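Local coordinates for protein phosphoribosylaminoimidazole-succinocarboxamide synthase (Saccharomyces cerevisiae, PDB 2CNQ) that catalyses the ATP-dependent joining of L-aspartate to 4-carboxy-5-aminoimidazole ribotide, giving SAICAR in the de novo purine biosynthesis pathway, at residues L114-E118 with A179-V183; Y205-I211 with A295-T300; L8-L12 with L89-L93; V44-I50 with G274-M280. All coordinates share one frame; numbering follows the deposited sequence. Where two conformers were deposited one is given.

Contact 1: L114-E118 with A179-V183; sequences LIPLE and AAELV. With ADP (adenosine-5'-diphosphate), chain B.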
loop_
_atom_site.group_PDB
_atom_site.type_symbol
_atom_site.label_atom_id
_atom_site.label_comp_id
_atom_site.label_asym_id
_atom_site.label_seq_id
_atom_site.Cartn_x
_atom_site.Cartn_y
_atom_site.Cartn_z
ATOM N N LEU A 114 -1.832 8.561 13.337
ATOM C CA LEU A 114 -1.481 7.292 12.796
ATOM C C LEU A 114 -0.996 6.393 13.875
ATOM O O LEU A 114 -0.401 6.819 14.820
ATOM C CB LEU A 114 -0.394 7.418 11.738
ATOM C CG LEU A 114 -0.772 8.335 10.612
ATOM C CD1 LEU A 114 0.381 8.423 9.654
ATOM C CD2 LEU A 114 -2.102 7.897 10.027
ATOM N N ILE A 115 -1.285 5.119 13.748
ATOM C CA ILE A 115 -0.685 4.121 14.593
ATOM C C ILE A 115 0.639 3.829 13.974
ATOM O O ILE A 115 0.729 3.572 12.781
ATOM C CB ILE A 115 -1.556 2.882 14.622
ATOM C CG1 ILE A 115 -2.915 3.239 15.209
ATOM C CG2 ILE A 115 -0.889 1.796 15.415
ATOM C CD1 ILE A 115 -3.868 2.086 15.246
ATOM N N PRO A 116 1.712 3.919 14.729
ATOM C CA PRO A 116 3.032 3.953 14.157
ATOM C C PRO A 116 3.578 2.582 13.822
ATOM O O PRO A 116 4.605 2.147 14.321
ATOM C CB PRO A 116 3.849 4.612 15.244
ATOM C CG PRO A 116 3.188 4.124 16.472
ATOM C CD PRO A 116 1.759 4.250 16.158
ATOM N N LEU A 117 2.868 1.887 12.976
ATOM C CA LEU A 117 3.241 0.568 12.534
ATOM C C LEU A 117 2.936 0.445 11.093
ATOM O O LEU A 117 1.964 0.991 10.616
ATOM C CB LEU A 117 2.411 -0.496 13.226
ATOM C CG LEU A 117 2.534 -0.575 14.724
ATOM C CD1 LEU A 117 1.473 -1.483 15.271
ATOM C CD2 LEU A 117 3.907 -1.059 15.110
ATOM N N GLU A 118 3.736 -0.315 10.400
ATOM C CA GLU A 118 3.327 -0.870 9.137
ATOM C C GLU A 118 2.562 -2.112 9.492
ATOM O O GLU A 118 3.091 -3.047 10.062
ATOM C CB GLU A 118 4.493 -1.235 8.279
ATOM C CG GLU A 118 5.468 -0.159 8.045
ATOM C CD GLU A 118 4.943 1.025 7.294
ATOM O OE1 GLU A 118 5.788 1.901 7.018
ATOM O OE2 GLU A 118 3.768 1.152 6.962
ATOM N N ALA A 179 5.340 -4.524 18.843
ATOM C CA ALA A 179 4.361 -3.577 18.405
ATOM C C ALA A 179 3.514 -3.116 19.559
ATOM O O ALA A 179 3.196 -1.954 19.661
ATOM C CB ALA A 179 3.511 -4.164 17.341
ATOM N N ALA A 180 3.171 -4.035 20.455
ATOM C CA ALA A 180 2.377 -3.676 21.608
ATOM C C ALA A 180 3.166 -2.795 22.537
ATOM O O ALA A 180 2.594 -1.959 23.198
ATOM C CB ALA A 180 1.919 -4.902 22.308
ATOM N N GLU A 181 4.469 -2.936 22.601
ATOM C CA GLU A 181 5.265 -1.987 23.324
ATOM C C GLU A 181 5.118 -0.608 22.765
ATOM O O GLU A 181 5.074 0.361 23.500
ATOM C CB GLU A 181 6.716 -2.384 23.301
ATOM C CG GLU A 181 7.001 -3.631 24.029
ATOM C CD GLU A 181 6.625 -3.563 25.466
ATOM O OE1 GLU A 181 7.010 -2.573 26.125
ATOM O OE2 GLU A 181 5.952 -4.483 25.970
ATOM N N LEU A 182 5.062 -0.496 21.457
ATOM C CA LEU A 182 4.953 0.778 20.835
ATOM C C LEU A 182 3.601 1.381 20.929
ATOM O O LEU A 182 3.479 2.575 21.130
ATOM C CB LEU A 182 5.335 0.666 19.379
ATOM C CG LEU A 182 6.745 0.251 19.112
ATOM C CD1 LEU A 182 6.953 0.143 17.626
ATOM C CD2 LEU A 182 7.736 1.193 19.713
ATOM N N VAL A 183 2.564 0.589 20.768
ATOM C CA VAL A 183 1.246 1.144 20.591
ATOM C C VAL A 183 0.255 0.789 21.653
ATOM O O VAL A 183 -0.845 1.283 21.605
ATOM C CB VAL A 183 0.670 0.854 19.220
ATOM C CG1 VAL A 183 1.703 1.173 18.166
ATOM C CG2 VAL A 183 0.193 -0.564 19.107
HETATM P PB ADP B . 5.926 6.726 2.451
HETATM O O1B ADP B . 5.334 5.425 2.165
HETATM O O2B ADP B . 6.248 6.898 3.875
HETATM O O3B ADP B . 7.080 7.138 1.677
HETATM P PA ADP B . 3.758 7.885 1.001
HETATM O O1A ADP B . 3.017 6.626 0.900
HETATM O O2A ADP B . 4.401 8.429 -0.184
HETATM O O3A ADP B . 4.802 7.813 2.174
HETATM O "O5'" ADP B . 2.832 9.025 1.556
HETATM C "C5'" ADP B . 1.778 8.846 2.474
HETATM C "C4'" ADP B . 2.180 9.408 3.805
HETATM O "O4'" ADP B . 0.980 9.880 4.414
HETATM C "C3'" ADP B . 2.736 8.390 4.752
HETATM O "O3'" ADP B . 3.557 9.017 5.706
HETATM C "C2'" ADP B . 1.501 7.903 5.461
HETATM O "O2'" ADP B . 1.761 7.280 6.679
HETATM C "C1'" ADP B . 0.767 9.180 5.623
HETATM N N9 ADP B . -0.650 9.084 5.805
HETATM C C8 ADP B . -1.477 8.223 5.208
HETATM N N7 ADP B . -2.732 8.445 5.495
HETATM C C5 ADP B . -2.710 9.500 6.325
HETATM C C6 ADP B . -3.703 10.265 6.979
HETATM N N6 ADP B . -4.984 9.993 6.827
HETATM N N1 ADP B . -3.333 11.230 7.812
HETATM C C2 ADP B . -2.042 11.525 7.927
HETATM N N3 ADP B . -1.030 10.937 7.307
HETATM C C4 ADP B . -1.380 9.923 6.519
#
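L117 and V183 reach toward each other tip to tip, CD1 of the leucine lying 3.9 Å from CG1 of the valine. With CG of L117 anti to its own carbonyl carbon (chi1 -62°), the two methyls spread over the helix end: CD2 sits 3.8 Å from CB of A179, one turn before V183, and also meets CD1 of L182, whose side chain comes in at a slant. V183 offers the same methyl, CG1, to three residues. The I115 side chain crosses that of V183 at about a right angle, its CG2 3.8 Å from V183 CG1, and the P116 ring slides past in the opposite direction, its CD 3.7 Å from V183 CG1. P116 is the centre of an inverse gamma turn, in which L117 N bonds to I115 O at 2.7 Å; at this turn three consecutive side chains, I115, P116 and L117, meet the last turn of helix 176-183. L114 turns instead to the nucleotide, its CD1 3.5 Å from O2' of ADP, while E118 touches the aminoimidazole ribonucleotide. No hydrogen bond links the two segments; between them the attachment rests on methyl and ring contacts, whose fit depends on shape rather than on directed bonds.

Contact 2: Y205-I211 with A295-T300; sequences YAKEKGI and AYETLT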
loop_
_atom_site.group_PDB
_atom_site.type_symbol
_atom_site.label_atom_id
_atom_site.label_comp_id
_atom_site.label_asym_id
_atom_site.label_seq_id
_atom_site.Cartn_x
_atom_site.Cartn_y
_atom_site.Cartn_z
ATOM N N TYR A 205 -11.876 -12.596 -1.409
ATOM C CA TYR A 205 -12.436 -11.945 -2.549
ATOM C C TYR A 205 -11.492 -12.026 -3.713
ATOM O O TYR A 205 -11.867 -12.344 -4.828
ATOM C CB TYR A 205 -12.737 -10.500 -2.193
ATOM C CG TYR A 205 -12.966 -9.657 -3.388
ATOM C CD1 TYR A 205 -14.168 -9.617 -4.036
ATOM C CD2 TYR A 205 -11.922 -8.921 -3.900
ATOM C CE1 TYR A 205 -14.314 -8.850 -5.171
ATOM C CE2 TYR A 205 -12.044 -8.182 -5.017
ATOM C CZ TYR A 205 -13.251 -8.142 -5.651
ATOM O OH TYR A 205 -13.428 -7.433 -6.789
ATOM N N ALA A 206 -10.250 -11.682 -3.473
ATOM C CA ALA A 206 -9.284 -11.670 -4.530
ATOM C C ALA A 206 -9.061 -13.049 -5.085
ATOM O O ALA A 206 -8.864 -13.202 -6.273
ATOM C CB ALA A 206 -8.000 -11.089 -4.057
ATOM N N LYS A 207 -9.053 -14.043 -4.220
ATOM C CA LYS A 207 -8.779 -15.380 -4.672
ATOM C C LYS A 207 -9.806 -15.803 -5.679
ATOM O O LYS A 207 -9.470 -16.438 -6.670
ATOM C CB LYS A 207 -8.747 -16.353 -3.521
ATOM C CG LYS A 207 -8.282 -17.751 -3.907
ATOM C CD LYS A 207 -6.934 -17.804 -4.547
ATOM C CE LYS A 207 -6.420 -19.223 -4.688
ATOM N NZ LYS A 207 -7.272 -19.962 -5.644
ATOM N N GLU A 208 -11.049 -15.451 -5.454
ATOM C CA GLU A 208 -12.085 -15.830 -6.376
ATOM C C GLU A 208 -11.890 -15.120 -7.691
ATOM O O GLU A 208 -12.243 -15.649 -8.724
ATOM C CB GLU A 208 -13.431 -15.543 -5.769
ATOM C CG GLU A 208 -14.584 -16.044 -6.582
ATOM C CD GLU A 208 -14.962 -15.141 -7.722
ATOM O OE1 GLU A 208 -14.703 -13.931 -7.680
ATOM O OE2 GLU A 208 -15.576 -15.652 -8.674
ATOM N N LYS A 209 -11.316 -13.931 -7.669
ATOM C CA LYS A 209 -10.969 -13.226 -8.876
ATOM C C LYS A 209 -9.735 -13.770 -9.531
ATOM O O LYS A 209 -9.444 -13.368 -10.645
ATOM C CB LYS A 209 -10.723 -11.755 -8.610
ATOM C CG LYS A 209 -11.885 -10.987 -8.075
ATOM C CD LYS A 209 -13.027 -11.022 -9.047
ATOM C CE LYS A 209 -14.036 -9.934 -8.733
ATOM N NZ LYS A 209 -15.165 -10.035 -9.673
ATOM N N GLY A 210 -9.004 -14.630 -8.858
ATOM C CA GLY A 210 -7.816 -15.208 -9.415
ATOM C C GLY A 210 -6.531 -14.667 -8.896
ATOM O O GLY A 210 -5.508 -15.033 -9.436
ATOM N N ILE A 211 -6.553 -13.865 -7.858
ATOM C CA ILE A 211 -5.336 -13.312 -7.314
ATOM C C ILE A 211 -5.193 -13.777 -5.903
ATOM O O ILE A 211 -6.104 -13.708 -5.116
ATOM C CB ILE A 211 -5.205 -11.785 -7.487
ATOM C CG1 ILE A 211 -4.735 -11.485 -8.923
ATOM C CG2 ILE A 211 -4.205 -11.222 -6.504
ATOM C CD1 ILE A 211 -4.628 -10.021 -9.248
ATOM N N ALA A 295 -3.094 -6.323 -11.954
ATOM C CA ALA A 295 -3.605 -6.502 -10.624
ATOM C C ALA A 295 -4.860 -5.685 -10.449
ATOM O O ALA A 295 -5.839 -6.157 -9.917
ATOM C CB ALA A 295 -2.593 -6.117 -9.607
ATOM N N TYR A 296 -4.804 -4.435 -10.848
ATOM C CA TYR A 296 -5.937 -3.564 -10.713
ATOM C C TYR A 296 -7.134 -4.135 -11.389
ATOM O O TYR A 296 -8.205 -4.169 -10.835
ATOM C CB TYR A 296 -5.596 -2.199 -11.294
ATOM C CG TYR A 296 -6.768 -1.307 -11.369
ATOM C CD1 TYR A 296 -7.575 -1.282 -12.490
ATOM C CD2 TYR A 296 -7.122 -0.515 -10.308
ATOM C CE1 TYR A 296 -8.685 -0.487 -12.535
ATOM C CE2 TYR A 296 -8.228 0.268 -10.349
ATOM C CZ TYR A 296 -9.003 0.272 -11.462
ATOM O OH TYR A 296 -10.115 1.064 -11.473
ATOM N N GLU A 297 -6.989 -4.531 -12.615
ATOM C CA GLU A 297 -8.141 -5.011 -13.367
ATOM C C GLU A 297 -8.685 -6.262 -12.762
ATOM O O GLU A 297 -9.885 -6.416 -12.663
ATOM C CB GLU A 297 -7.743 -5.228 -14.810
ATOM C CG GLU A 297 -7.475 -3.932 -15.501
ATOM C CD GLU A 297 -7.314 -4.041 -16.982
ATOM O OE1 GLU A 297 -7.650 -3.080 -17.671
ATOM O OE2 GLU A 297 -6.834 -5.079 -17.455
ATOM N N THR A 298 -7.832 -7.177 -12.358
ATOM C CA THR A 298 -8.318 -8.418 -11.839
ATOM C C THR A 298 -8.986 -8.215 -10.513
ATOM O O THR A 298 -10.037 -8.756 -10.243
ATOM C CB THR A 298 -7.235 -9.408 -11.742
ATOM O OG1 THR A 298 -6.698 -9.566 -13.044
ATOM C CG2 THR A 298 -7.716 -10.752 -11.316
ATOM N N LEU A 299 -8.370 -7.426 -9.662
ATOM C CA LEU A 299 -8.920 -7.223 -8.351
ATOM C C LEU A 299 -10.214 -6.489 -8.396
ATOM O O LEU A 299 -11.092 -6.794 -7.633
ATOM C CB LEU A 299 -7.928 -6.460 -7.500
ATOM C CG LEU A 299 -6.714 -7.281 -7.145
ATOM C CD1 LEU A 299 -5.656 -6.387 -6.579
ATOM C CD2 LEU A 299 -7.073 -8.416 -6.211
ATOM N N THR A 300 -10.311 -5.466 -9.220
ATOM C CA THR A 300 -11.498 -4.643 -9.239
ATOM C C THR A 300 -12.538 -5.181 -10.146
ATOM O O THR A 300 -13.681 -4.821 -10.014
ATOM C CB THR A 300 -11.212 -3.227 -9.657
ATOM O OG1 THR A 300 -10.779 -3.188 -11.013
ATOM C CG2 THR A 300 -10.211 -2.554 -8.777
#
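The hydroxyl of Y205 donates to the carbonyl oxygen of L299, OH and O 2.6 Å apart, the one hydrogen bond between the two segments. The approach is fairly straight, at 160° about the acceptor, and the donor is tilted slightly from the carbonyl plane. Because chi1 of 164° sets the ring anti to the tyrosine's backbone N, it extends across to helix 282-300 and meets L299 O in the plane of the ring, at its edge. CG of K209 lies over one ring face, toward the rim, and F67 also meets the ring. A phenylalanine in place of Y205 would probably leave L299 O without this donor and the two helix ends without their polar tie.

These are the last turns of helices 185-209 and 282-300; the axes of 205-209 and 295-300 cross at 107° and approach to 9.1 Å. G210 ends the first in a Schellman motif, with I211 N bonded to A206 O and G210 N to K207 O; its positive phi suits glycine, and the chain passes directly into strand 211-223.

The remaining contacts are mostly apolar. CD2 of L299 lies 3.6 Å from CB of A206 and also meets CG2 of I211, the two side chains of L299 and I211 crossing at about a right angle. The I211 side chain crosses T298 at a slant, its CD1 3.7 Å from T298 CB. The T298 methyl CG2 approaches the backbone O of K209 at 3.2 Å, while OG1 bonds back to E294 O within its own helix. F243 of strand 228-245 backs I211, A295 and L299.

Contact 3: L8-L12 with L89-L93; sequences LDGIL and LPAKL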
loop_
_atom_site.group_PDB
_atom_site.type_symbol
_atom_site.label_atom_id
_atom_site.label_comp_id
_atom_site.label_asym_id
_atom_site.label_seq_id
_atom_site.Cartn_x
_atom_site.Cartn_y
_atom_site.Cartn_z
ATOM N N LEU A 8 2.208 22.955 -6.850
ATOM C CA LEU A 8 0.987 23.654 -6.574
ATOM C C LEU A 8 1.198 25.100 -6.236
ATOM O O LEU A 8 0.287 25.776 -5.837
ATOM C CB LEU A 8 0.171 22.978 -5.490
ATOM C CG LEU A 8 -0.228 21.539 -5.791
ATOM C CD1 LEU A 8 -1.233 21.082 -4.768
ATOM C CD2 LEU A 8 -0.754 21.331 -7.170
ATOM N N ASP A 9 2.412 25.591 -6.429
ATOM C CA ASP A 9 2.663 27.014 -6.358
ATOM C C ASP A 9 2.205 27.630 -5.067
ATOM O O ASP A 9 1.773 28.772 -5.012
ATOM C CB ASP A 9 2.051 27.738 -7.541
ATOM C CG ASP A 9 2.759 27.386 -8.816
ATOM O OD1 ASP A 9 3.992 27.244 -8.782
ATOM O OD2 ASP A 9 2.116 27.228 -9.845
ATOM N N GLY A 10 2.339 26.874 -4.007
ATOM C CA GLY A 10 2.037 27.372 -2.709
ATOM C C GLY A 10 0.589 27.536 -2.436
ATOM O O GLY A 10 0.236 28.111 -1.435
ATOM N N ILE A 11 -0.284 27.014 -3.280
ATOM C CA ILE A 11 -1.689 27.213 -3.090
ATOM C C ILE A 11 -2.161 26.567 -1.815
ATOM O O ILE A 11 -3.024 27.082 -1.148
ATOM C CB ILE A 11 -2.431 26.740 -4.294
ATOM C CG1 ILE A 11 -2.134 27.691 -5.449
ATOM C CG2 ILE A 11 -3.911 26.659 -4.043
ATOM C CD1 ILE A 11 -2.469 27.102 -6.775
ATOM N N LEU A 12 -1.577 25.425 -1.484
ATOM C CA LEU A 12 -1.783 24.748 -0.218
ATOM C C LEU A 12 -0.428 24.515 0.350
ATOM O O LEU A 12 0.491 24.234 -0.373
ATOM C CB LEU A 12 -2.428 23.410 -0.398
ATOM C CG LEU A 12 -3.786 23.401 -1.040
ATOM C CD1 LEU A 12 -4.200 21.981 -1.254
ATOM C CD2 LEU A 12 -4.786 24.157 -0.210
ATOM N N LEU A 89 -11.494 21.930 -2.994
ATOM C CA LEU A 89 -10.217 22.547 -3.026
ATOM C C LEU A 89 -10.373 23.953 -3.482
ATOM O O LEU A 89 -11.317 24.307 -4.148
ATOM C CB LEU A 89 -9.296 21.812 -3.984
ATOM C CG LEU A 89 -8.986 20.390 -3.570
ATOM C CD1 LEU A 89 -8.208 19.727 -4.675
ATOM C CD2 LEU A 89 -8.198 20.357 -2.288
ATOM N N PRO A 90 -9.405 24.790 -3.158
ATOM C CA PRO A 90 -9.394 26.125 -3.729
ATOM C C PRO A 90 -9.606 26.071 -5.208
ATOM O O PRO A 90 -9.107 25.195 -5.889
ATOM C CB PRO A 90 -8.017 26.634 -3.385
ATOM C CG PRO A 90 -7.688 25.909 -2.116
ATOM C CD PRO A 90 -8.235 24.548 -2.314
ATOM N N ALA A 91 -10.349 27.027 -5.697
ATOM C CA ALA A 91 -10.691 27.093 -7.086
ATOM C C ALA A 91 -9.482 27.041 -7.961
ATOM O O ALA A 91 -9.530 26.477 -9.029
ATOM C CB ALA A 91 -11.476 28.345 -7.368
ATOM N N LYS A 92 -8.403 27.648 -7.538
ATOM C CA LYS A 92 -7.240 27.677 -8.378
ATOM C C LYS A 92 -6.784 26.288 -8.739
ATOM O O LYS A 92 -6.228 26.096 -9.794
ATOM C CB LYS A 92 -6.163 28.488 -7.703
ATOM C CG LYS A 92 -5.069 28.833 -8.607
ATOM C CD LYS A 92 -4.164 29.906 -8.065
ATOM C CE LYS A 92 -3.107 30.225 -9.066
ATOM N NZ LYS A 92 -3.678 30.704 -10.346
ATOM N N LEU A 93 -6.995 25.307 -7.850
ATOM C CA LEU A 93 -6.521 23.970 -8.149
ATOM C C LEU A 93 -7.312 23.267 -9.207
ATOM O O LEU A 93 -6.919 22.222 -9.657
ATOM C CB LEU A 93 -6.451 23.143 -6.903
ATOM C CG LEU A 93 -5.424 23.645 -5.908
ATOM C CD1 LEU A 93 -5.441 22.742 -4.707
ATOM C CD2 LEU A 93 -4.057 23.701 -6.490
#
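L12 receives L89 at the start of the second segment, where the leucine methyls L12 CD1 and L89 CD2 stand 4.4 Å apart. P90 follows with its ring turned to the same side chain: its CG is 3.9 Å from CD2 of L12, and its CB touches the branch methyl CG2 of I11 more loosely. The chain then turns so that L93 N bonds to P90 O. K92 lays its aliphatic chain across I11 at about a right angle. Extended with chi1 at -167°, it brings CD to 3.5 Å from CD1 of I11 before a bend at chi4 carries NZ off to a salt bridge with E95. L93 closes the segment between three residues. Its CD2 lies 3.8 Å from CD1 of I11, the two side chains sliding past each other in opposite directions. L93 CD1 meets L12 CD1 at 3.7 Å. L8 crosses L93 at about a right angle, L8 CD2 lying 4.1 Å from L93 CD2. Replacing I11 with alanine would probably open a gap beside K92 and L93 and take from the lysine's CG and CD the methyl they pack on. Y98 of helix 96-102 and L32 of strand 30-35 border the same cluster. L8 to I11 form a type I' beta turn, closed by I11 N to L8 O at 2.9 Å; this tight turn ahead of strand 14-17 is seated by apolar side chains on the loop leading into helix 96-102.

Contact 4: V44-I50 with G274-M280; sequences VIMENSI and GVNGVKM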
loop_
_atom_site.group_PDB
_atom_site.type_symbol
_atom_site.label_atom_id
_atom_site.label_comp_id
_atom_site.label_asym_id
_atom_site.label_seq_id
_atom_site.Cartn_x
_atom_site.Cartn_y
_atom_site.Cartn_z
ATOM N N VAL A 44 14.209 3.598 -1.920
ATOM C CA VAL A 44 14.778 4.584 -2.786
ATOM C C VAL A 44 13.865 4.784 -3.955
ATOM O O VAL A 44 13.373 3.845 -4.547
ATOM C CB VAL A 44 16.095 4.005 -3.287
ATOM C CG1 VAL A 44 16.724 4.944 -4.219
ATOM C CG2 VAL A 44 17.002 3.671 -2.100
ATOM N N ILE A 45 13.650 6.026 -4.310
ATOM C CA ILE A 45 12.789 6.382 -5.386
ATOM C C ILE A 45 13.543 6.217 -6.665
ATOM O O ILE A 45 14.676 6.613 -6.791
ATOM C CB ILE A 45 12.323 7.812 -5.216
ATOM C CG1 ILE A 45 11.568 7.965 -3.904
ATOM C CG2 ILE A 45 11.438 8.221 -6.344
ATOM C CD1 ILE A 45 11.313 9.376 -3.528
ATOM N N MET A 46 12.906 5.646 -7.657
ATOM C CA MET A 46 13.507 5.548 -8.957
ATOM C C MET A 46 13.593 6.914 -9.563
ATOM O O MET A 46 12.855 7.816 -9.238
ATOM C CB MET A 46 12.671 4.683 -9.869
ATOM C CG MET A 46 12.509 3.251 -9.405
ATOM S SD MET A 46 14.008 2.325 -9.263
ATOM C CE MET A 46 14.273 2.390 -7.522
ATOM N N GLU A 47 14.478 7.063 -10.520
ATOM C CA GLU A 47 14.602 8.332 -11.202
ATOM C C GLU A 47 13.373 8.657 -11.977
ATOM O O GLU A 47 12.942 9.784 -11.999
ATOM C CB GLU A 47 15.759 8.300 -12.168
ATOM C CG GLU A 47 15.987 9.544 -12.885
ATOM C CD GLU A 47 16.258 10.662 -11.926
ATOM O OE1 GLU A 47 16.828 10.416 -10.846
ATOM O OE2 GLU A 47 15.915 11.806 -12.265
ATOM N N ASN A 48 12.838 7.669 -12.656
ATOM C CA ASN A 48 11.721 7.855 -13.496
ATOM C C ASN A 48 10.481 7.267 -12.891
ATOM O O ASN A 48 10.495 6.534 -11.933
ATOM C CB ASN A 48 11.996 7.335 -14.893
ATOM C CG ASN A 48 12.469 5.918 -14.953
ATOM O OD1 ASN A 48 13.027 5.368 -14.023
ATOM N ND2 ASN A 48 12.291 5.327 -16.123
ATOM N N SER A 49 9.379 7.671 -13.449
ATOM C CA SER A 49 8.087 7.377 -12.926
ATOM C C SER A 49 7.406 6.289 -13.737
ATOM O O SER A 49 7.859 5.877 -14.796
ATOM C CB SER A 49 7.305 8.695 -12.946
ATOM O OG SER A 49 7.659 9.549 -11.812
ATOM N N ILE A 50 6.311 5.819 -13.188
ATOM C CA ILE A 50 5.435 4.891 -13.874
ATOM C C ILE A 50 4.196 5.690 -14.200
ATOM O O ILE A 50 3.440 6.012 -13.311
ATOM C CB ILE A 50 5.087 3.711 -12.993
ATOM C CG1 ILE A 50 6.291 2.940 -12.463
ATOM C CG2 ILE A 50 4.153 2.789 -13.733
ATOM C CD1 ILE A 50 7.169 2.299 -13.456
ATOM N N GLY A 274 18.868 -0.204 -3.869
ATOM C CA GLY A 274 19.430 0.790 -3.020
ATOM C C GLY A 274 20.040 1.962 -3.708
ATOM O O GLY A 274 20.355 2.930 -3.058
ATOM N N VAL A 275 20.209 1.892 -5.007
ATOM C CA VAL A 275 20.872 2.940 -5.743
ATOM C C VAL A 275 19.882 4.038 -6.047
ATOM O O VAL A 275 18.786 3.773 -6.473
ATOM C CB VAL A 275 21.455 2.391 -7.023
ATOM C CG1 VAL A 275 22.152 3.488 -7.793
ATOM C CG2 VAL A 275 22.440 1.276 -6.741
ATOM N N ASN A 276 20.271 5.274 -5.807
ATOM C CA ASN A 276 19.464 6.417 -6.145
ATOM C C ASN A 276 19.587 6.755 -7.586
ATOM O O ASN A 276 20.565 6.464 -8.231
ATOM C CB ASN A 276 19.884 7.599 -5.301
ATOM C CG ASN A 276 19.513 7.418 -3.858
ATOM O OD1 ASN A 276 20.218 6.803 -3.084
ATOM N ND2 ASN A 276 18.347 7.866 -3.510
ATOM N N GLY A 277 18.581 7.424 -8.086
ATOM C CA GLY A 277 18.603 7.895 -9.430
ATOM C C GLY A 277 18.582 6.791 -10.453
ATOM O O GLY A 277 19.058 7.008 -11.549
ATOM N N VAL A 278 18.017 5.632 -10.154
ATOM C CA VAL A 278 18.002 4.564 -11.113
ATOM C C VAL A 278 16.950 4.844 -12.143
ATOM O O VAL A 278 15.798 5.075 -11.834
ATOM C CB VAL A 278 17.749 3.230 -10.459
ATOM C CG1 VAL A 278 17.459 2.161 -11.464
ATOM C CG2 VAL A 278 18.947 2.861 -9.630
ATOM N N LYS A 279 17.360 4.767 -13.377
ATOM C CA LYS A 279 16.460 4.901 -14.475
ATOM C C LYS A 279 16.011 3.532 -14.859
ATOM O O LYS A 279 16.789 2.722 -15.352
ATOM C CB LYS A 279 17.145 5.580 -15.638
ATOM C CG LYS A 279 16.164 5.859 -16.781
ATOM C CD LYS A 279 16.110 7.329 -17.248
ATOM C CE LYS A 279 14.836 7.638 -18.045
ATOM N NZ LYS A 279 14.779 6.849 -19.273
ATOM N N MET A 280 14.764 3.234 -14.591
ATOM C CA MET A 280 14.226 1.992 -15.047
ATOM C C MET A 280 14.197 2.043 -16.539
ATOM O O MET A 280 13.660 2.980 -17.096
ATOM C CB MET A 280 12.812 1.838 -14.571
ATOM C CG MET A 280 12.675 1.712 -13.091
ATOM S SD MET A 280 10.977 1.736 -12.597
ATOM C CE MET A 280 10.609 3.447 -12.897
HETATM O O HOH W 1 16.671 4.993 -7.800
HETATM O O HOH W 2 16.643 8.323 -6.267
#
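N48 grips the backbone of M280 with both ends of its amide. OD1 accepts from M280 N at 2.8 Å, the donor tilted 22° from the amide carbonyl plane, and ND2 donates to M280 O at 2.9 Å, in the plane of that carbonyl and on a lone pair. The amide can face M280 because CG of N48 stands between its own backbone N and carbonyl carbon (chi1 54°). A third bond, from E47 N to V278 O at 2.7 Å, comes from above the carbonyl plane.

Segment 44-50 begins with the short strand 44-45, antiparallel to 40-41, and runs on as a loop; segment 274-280 lies in the loop joining helices 261-269 and 282-300. Two waters bridge them. Both donate to I45 O; the first also donates to V275 O and accepts from V278 N, the second accepts from G277 N at 2.8 Å. Nearby, V44 CG1 packs 3.4 Å from N276 ND2.

In the next shell, M280 bends at chi3 and its CE reaches CD1 of I50 at 3.7 Å. M46 crosses M280 at about a right angle and lies alongside V278, its SD 4.0 Å from V278 CB. L263 touches both methionines, L267 touches M46 and V278, and V285 of helix 282-300 touches N48, I50 and M280.

The four contacts are separate, with nearest atoms no closer than about 11 Å, between contacts 2 and 4. Contact 1 bears directly on the ligands: it holds L114 of an ADP pocket and E118 of an aminoimidazole ribonucleotide pocket. Contact 4 approaches the nucleotide too, the I45 side chain being about 6 Å from a bound ADP and 10 Å from magnesium. Its second segment leads into helix 282-300, whose last turns supply one side of contact 2; the centres of contacts 2 and 4 are 28 Å apart. Helix 176-183 of contact 1 is followed by helix 185-209 of contact 2 in the chain, yet contacts 1 and 2 lie on opposite sides of its centre, their centres 30 Å apart. Contact 3 is peripheral, 27 Å from the chain's centre, with L89 about 8 Å from a bound AMP.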